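Local coordinates for protein leucine aminopeptidase 2, chloroplastic (Streptomyces sp. BC16019, PDB 5LHJ) that is a hexameric M17-family metalloaminopeptidase of bottromycin maturation that binds two manganese ions and probably removes N-terminal amino acids from peptides, at residues A207-A212 / A297-G302; R54-V59 / Q64-P69. All blocks are in the same frame, centred on the assembly; numbering follows the deposited sequence.

Contact 1. Residues A207-A212 / A297-G302; sequences AGLDCA and ALPRLG
Ala207 and Leu209 meet Pro299 where the Schellman end of helix 193-207 lies beside the last turn of helix 286-301, within the catalytic domain of this M17 aminopeptidase. The contact is small and wholly apolar, burying 111 Å² in all. The Ala207 methyl reaches both CB and CG of the proline ring, its CB lying 3.5 Å from Pro299 CG, slightly tighter than usual for two carbons; a side chain of one carbon suits so close an approach. Leu209 crosses the ring at about a right angle and touches it with one branch, CD2, at 4.0 Å from Pro299 CG. Its CG stands anti to its own carbonyl carbon (chi1 -63°), which, with chi2 at 169°, brings CD2 to the ring.

The turn between the two hydrocarbon groups puts them on the same proline. Gly208, with positive phi (59°), is the C-prime residue: its N bonds back to His205 O, and Leu209 N to Ala204 O. Glycine takes these backbone angles easily, and the chain can swing at once from helix into strand 210-214. Leu209 is buried and also packs on Ala204 and on Tyr245 of strand 239-245; Pro299 and Leu298 rest on Tyr245 too, giving both segments a common neighbour. Strand 210-214 is tied antiparallel to that same strand, Asp210 pairing with Thr244. Proline has no N-H to give to the helix before it, and the helix is kinked at 299 and 300. Gly302, the first residue past the helix and also of positive phi, gives its N to Leu298 O at 2.8 Å.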
# COMPACT_ATOMS: atom_id res chain seq x y z
N ALA A 207 -17.03 29.46 38.46
CA ALA A 207 -17.96 29.04 39.56
C ALA A 207 -17.30 28.62 40.87
O ALA A 207 -17.99 28.21 41.81
CB ALA A 207 -18.92 27.96 39.11
N GLY A 208 -16.00 28.77 40.98
CA GLY A 208 -15.31 28.23 42.14
C GLY A 208 -15.54 26.72 42.20
O GLY A 208 -15.89 26.19 43.25
N LEU A 209 -15.41 26.04 41.06
CA LEU A 209 -15.14 24.61 41.10
C LEU A 209 -13.75 24.48 41.70
O LEU A 209 -12.88 25.30 41.41
CB LEU A 209 -15.14 24.02 39.68
CG LEU A 209 -16.43 24.06 38.86
CD1 LEU A 209 -16.17 23.68 37.41
CD2 LEU A 209 -17.48 23.16 39.47
N ASP A 210 -13.53 23.48 42.55
CA ASP A 210 -12.18 23.22 43.06
C ASP A 210 -11.34 22.71 41.89
O ASP A 210 -11.82 21.91 41.08
CB ASP A 210 -12.17 22.20 44.20
CG ASP A 210 -13.06 22.60 45.35
OD1 ASP A 210 -12.93 23.74 45.85
OD2 ASP A 210 -13.91 21.77 45.76
N CYS A 211 -10.11 23.20 41.79
CA CYS A 211 -9.21 22.83 40.71
C CYS A 211 -7.78 22.67 41.21
O CYS A 211 -7.23 23.58 41.86
CB CYS A 211 -9.27 23.85 39.58
SG CYS A 211 -8.22 23.49 38.15
N ALA A 212 -7.20 21.51 40.94
CA ALA A 212 -5.81 21.20 41.24
C ALA A 212 -5.12 20.84 39.94
O ALA A 212 -5.60 19.96 39.22
CB ALA A 212 -5.71 20.04 42.22
N ALA A 297 -21.14 23.24 33.37
CA ALA A 297 -22.59 23.41 33.36
C ALA A 297 -23.28 23.10 34.70
O ALA A 297 -24.42 23.51 34.90
CB ALA A 297 -23.20 22.53 32.27
N LEU A 298 -22.62 22.38 35.59
CA LEU A 298 -23.29 21.90 36.80
C LEU A 298 -23.68 23.02 37.79
O LEU A 298 -24.77 22.98 38.35
CB LEU A 298 -22.46 20.82 37.50
CG LEU A 298 -22.20 19.58 36.64
CD1 LEU A 298 -21.40 18.55 37.41
CD2 LEU A 298 -23.49 18.99 36.10
N PRO A 299 -22.80 24.01 38.01
CA PRO A 299 -23.20 25.09 38.95
C PRO A 299 -24.48 25.82 38.55
O PRO A 299 -25.31 26.12 39.42
CB PRO A 299 -21.98 26.02 38.95
CG PRO A 299 -20.84 25.09 38.67
CD PRO A 299 -21.37 24.11 37.67
N ARG A 300 -24.67 26.07 37.26
CA ARG A 300 -25.91 26.69 36.76
C ARG A 300 -27.15 25.83 37.01
O ARG A 300 -28.20 26.36 37.37
CB ARG A 300 -25.80 26.96 35.26
CG ARG A 300 -27.05 27.51 34.57
CD ARG A 300 -27.40 28.91 35.04
NE ARG A 300 -28.07 29.68 33.98
CZ ARG A 300 -29.37 30.00 33.93
NH1 ARG A 300 -30.22 29.65 34.89
NH2 ARG A 300 -29.82 30.70 32.88
N LEU A 301 -27.02 24.53 36.77
CA LEU A 301 -28.15 23.61 36.95
C LEU A 301 -28.44 23.33 38.42
O LEU A 301 -29.58 23.05 38.78
CB LEU A 301 -27.89 22.29 36.22
CG LEU A 301 -27.67 22.39 34.71
CD1 LEU A 301 -27.28 21.03 34.12
CD2 LEU A 301 -28.89 22.96 33.98
N GLY A 302 -27.41 23.41 39.25
CA GLY A 302 -27.55 23.18 40.69
C GLY A 302 -27.98 21.78 41.07
O GLY A 302 -28.88 21.62 41.90

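Contact 2. Residues R54-V59 / Q64-P69; sequences RRRGFV and QVVAEP
The carboxamide of Gln64 grips the backbone of the loop after helix 51-55 with two hydrogen bonds. Its NE2 donates to Gly57 O at 3.0 Å, approaching from above that carbonyl's plane, while OE1 accepts from Val59 N at 3.1 Å along a nearly straight N-H (164°). An extended chain, with CG anti to the backbone N (chi1 180°), carries the amide to the loop and across Phe58 CA. OE1 also takes a weak bond from Arg61 N, so the amide helps close the turn. Were Gln64 replaced by an alanine, Gly57 O and Val59 N would probably lose these mates and the loop would be freer to move.

Gly57 forms the Schellman end of the helix, where a CB would jam against the preceding carbonyl O. Two residues along the strand from Gln64, Val66 spreads its two methyls: CG1 meets Arg56 CB at 3.8 Å, and CG2 lies at the edge of the Phe58 ring, 3.8 Å from CD1. Beyond CG the Arg56 chain bends away from Val66, and its NH1 hydrogen-bonds to Ala103 O of the second subunit. One neutral amide, able both to give and to accept, thus matches a loop carbonyl and a loop N-H, with hydrocarbon packed alongside.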
# COMPACT_ATOMS: atom_id res chain seq x y z
N ARG A 54 -46.62 28.50 -0.38
CA ARG A 54 -47.02 27.36 -1.22
C ARG A 54 -46.37 27.39 -2.61
O ARG A 54 -45.87 26.38 -3.08
CB ARG A 54 -48.55 27.30 -1.39
CG ARG A 54 -49.30 26.89 -0.13
CD ARG A 54 -50.75 26.50 -0.43
NE ARG A 54 -51.53 27.59 -1.02
CZ ARG A 54 -52.07 28.61 -0.35
NH1 ARG A 54 -51.94 28.72 0.97
NH2 ARG A 54 -52.77 29.53 -1.02
N ARG A 55 -46.35 28.57 -3.23
CA ARG A 55 -45.75 28.75 -4.57
C ARG A 55 -44.25 28.49 -4.59
O ARG A 55 -43.71 28.12 -5.64
CB ARG A 55 -46.03 30.16 -5.10
CG ARG A 55 -47.48 30.39 -5.49
CD ARG A 55 -47.84 31.86 -5.51
NE ARG A 55 -49.27 32.06 -5.75
CZ ARG A 55 -49.95 33.18 -5.51
NH1 ARG A 55 -49.37 34.27 -5.02
NH2 ARG A 55 -51.26 33.21 -5.77
N ARG A 56 -43.58 28.68 -3.45
CA ARG A 56 -42.16 28.35 -3.28
C ARG A 56 -41.88 26.89 -2.95
O ARG A 56 -40.72 26.48 -2.92
CB ARG A 56 -41.53 29.25 -2.20
CG ARG A 56 -41.47 30.74 -2.54
CD ARG A 56 -40.68 31.03 -3.81
NE ARG A 56 -39.27 30.63 -3.70
CZ ARG A 56 -38.50 30.15 -4.68
NH1 ARG A 56 -38.98 29.96 -5.91
NH2 ARG A 56 -37.23 29.85 -4.43
N GLY A 57 -42.92 26.09 -2.70
CA GLY A 57 -42.78 24.67 -2.45
C GLY A 57 -42.70 24.27 -0.99
O GLY A 57 -42.25 23.16 -0.68
N PHE A 58 -43.13 25.15 -0.08
CA PHE A 58 -43.13 24.80 1.33
C PHE A 58 -44.14 23.67 1.56
O PHE A 58 -45.32 23.84 1.26
CB PHE A 58 -43.49 25.98 2.23
CG PHE A 58 -43.36 25.67 3.70
CD1 PHE A 58 -42.11 25.68 4.31
CD2 PHE A 58 -44.47 25.33 4.46
CE1 PHE A 58 -41.97 25.37 5.65
CE2 PHE A 58 -44.34 25.02 5.81
CZ PHE A 58 -43.09 25.04 6.40
N VAL A 59 -43.65 22.54 2.07
CA VAL A 59 -44.50 21.39 2.43
C VAL A 59 -44.22 20.88 3.86
O VAL A 59 -44.55 19.73 4.20
CB VAL A 59 -44.37 20.25 1.39
CG1 VAL A 59 -44.86 20.71 0.02
CG2 VAL A 59 -42.94 19.73 1.30
N GLN A 64 -37.00 22.40 6.57
CA GLN A 64 -37.21 23.20 5.36
C GLN A 64 -37.57 24.61 5.79
O GLN A 64 -38.43 24.79 6.65
CB GLN A 64 -38.35 22.64 4.52
CG GLN A 64 -38.65 23.43 3.25
CD GLN A 64 -39.85 22.91 2.49
OE1 GLN A 64 -40.75 22.29 3.07
NE2 GLN A 64 -39.89 23.19 1.19
N VAL A 65 -36.95 25.61 5.17
CA VAL A 65 -37.21 27.00 5.51
C VAL A 65 -37.57 27.78 4.26
O VAL A 65 -36.83 27.74 3.29
CB VAL A 65 -35.99 27.65 6.18
CG1 VAL A 65 -36.25 29.13 6.45
CG2 VAL A 65 -35.66 26.91 7.47
N VAL A 66 -38.68 28.51 4.31
CA VAL A 66 -39.05 29.47 3.26
C VAL A 66 -39.32 30.83 3.89
O VAL A 66 -40.20 30.96 4.73
CB VAL A 66 -40.28 29.00 2.46
CG1 VAL A 66 -40.64 30.02 1.39
CG2 VAL A 66 -39.99 27.65 1.82
N ALA A 67 -38.54 31.83 3.47
CA ALA A 67 -38.66 33.20 3.98
C ALA A 67 -39.65 33.99 3.16
O ALA A 67 -39.72 33.84 1.93
CB ALA A 67 -37.31 33.89 3.96
N GLU A 68 -40.39 34.87 3.83
CA GLU A 68 -41.34 35.75 3.13
C GLU A 68 -41.49 37.06 3.89
O GLU A 68 -41.12 37.14 5.05
CB GLU A 68 -42.69 35.07 3.04
CG GLU A 68 -43.37 34.85 4.38
CD GLU A 68 -44.62 34.01 4.28
OE1 GLU A 68 -44.65 33.09 3.43
OE2 GLU A 68 -45.57 34.29 5.02
N PRO A 69 -42.03 38.09 3.22
CA PRO A 69 -42.35 39.31 3.96
C PRO A 69 -43.40 39.08 5.05
O PRO A 69 -44.29 38.25 4.90
CB PRO A 69 -42.91 40.25 2.88
CG PRO A 69 -42.41 39.72 1.59
CD PRO A 69 -42.22 38.25 1.77

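Overall arrangement
From the N terminus, the chain first reaches contact 2, which closes a tight loop: only four residues separate its segments, and it fastens the end of helix 51-55 to strand 65-69, outermost within this chain in the five-stranded sheet of the N-terminal domain. The chain completes that sheet and runs through helix 164-185 to contact 1, which closes a loop of 84 residues, including strands 239-245 and 255-263, and joins the end of helix 193-207 to that of helix 286-301. The two follow in series, neither nested nor crossed; the centres of contact 1 and contact 2 lie about 44 Å apart. Contact 2 lies beside a second subunit, whereas no other chain touches contact 1.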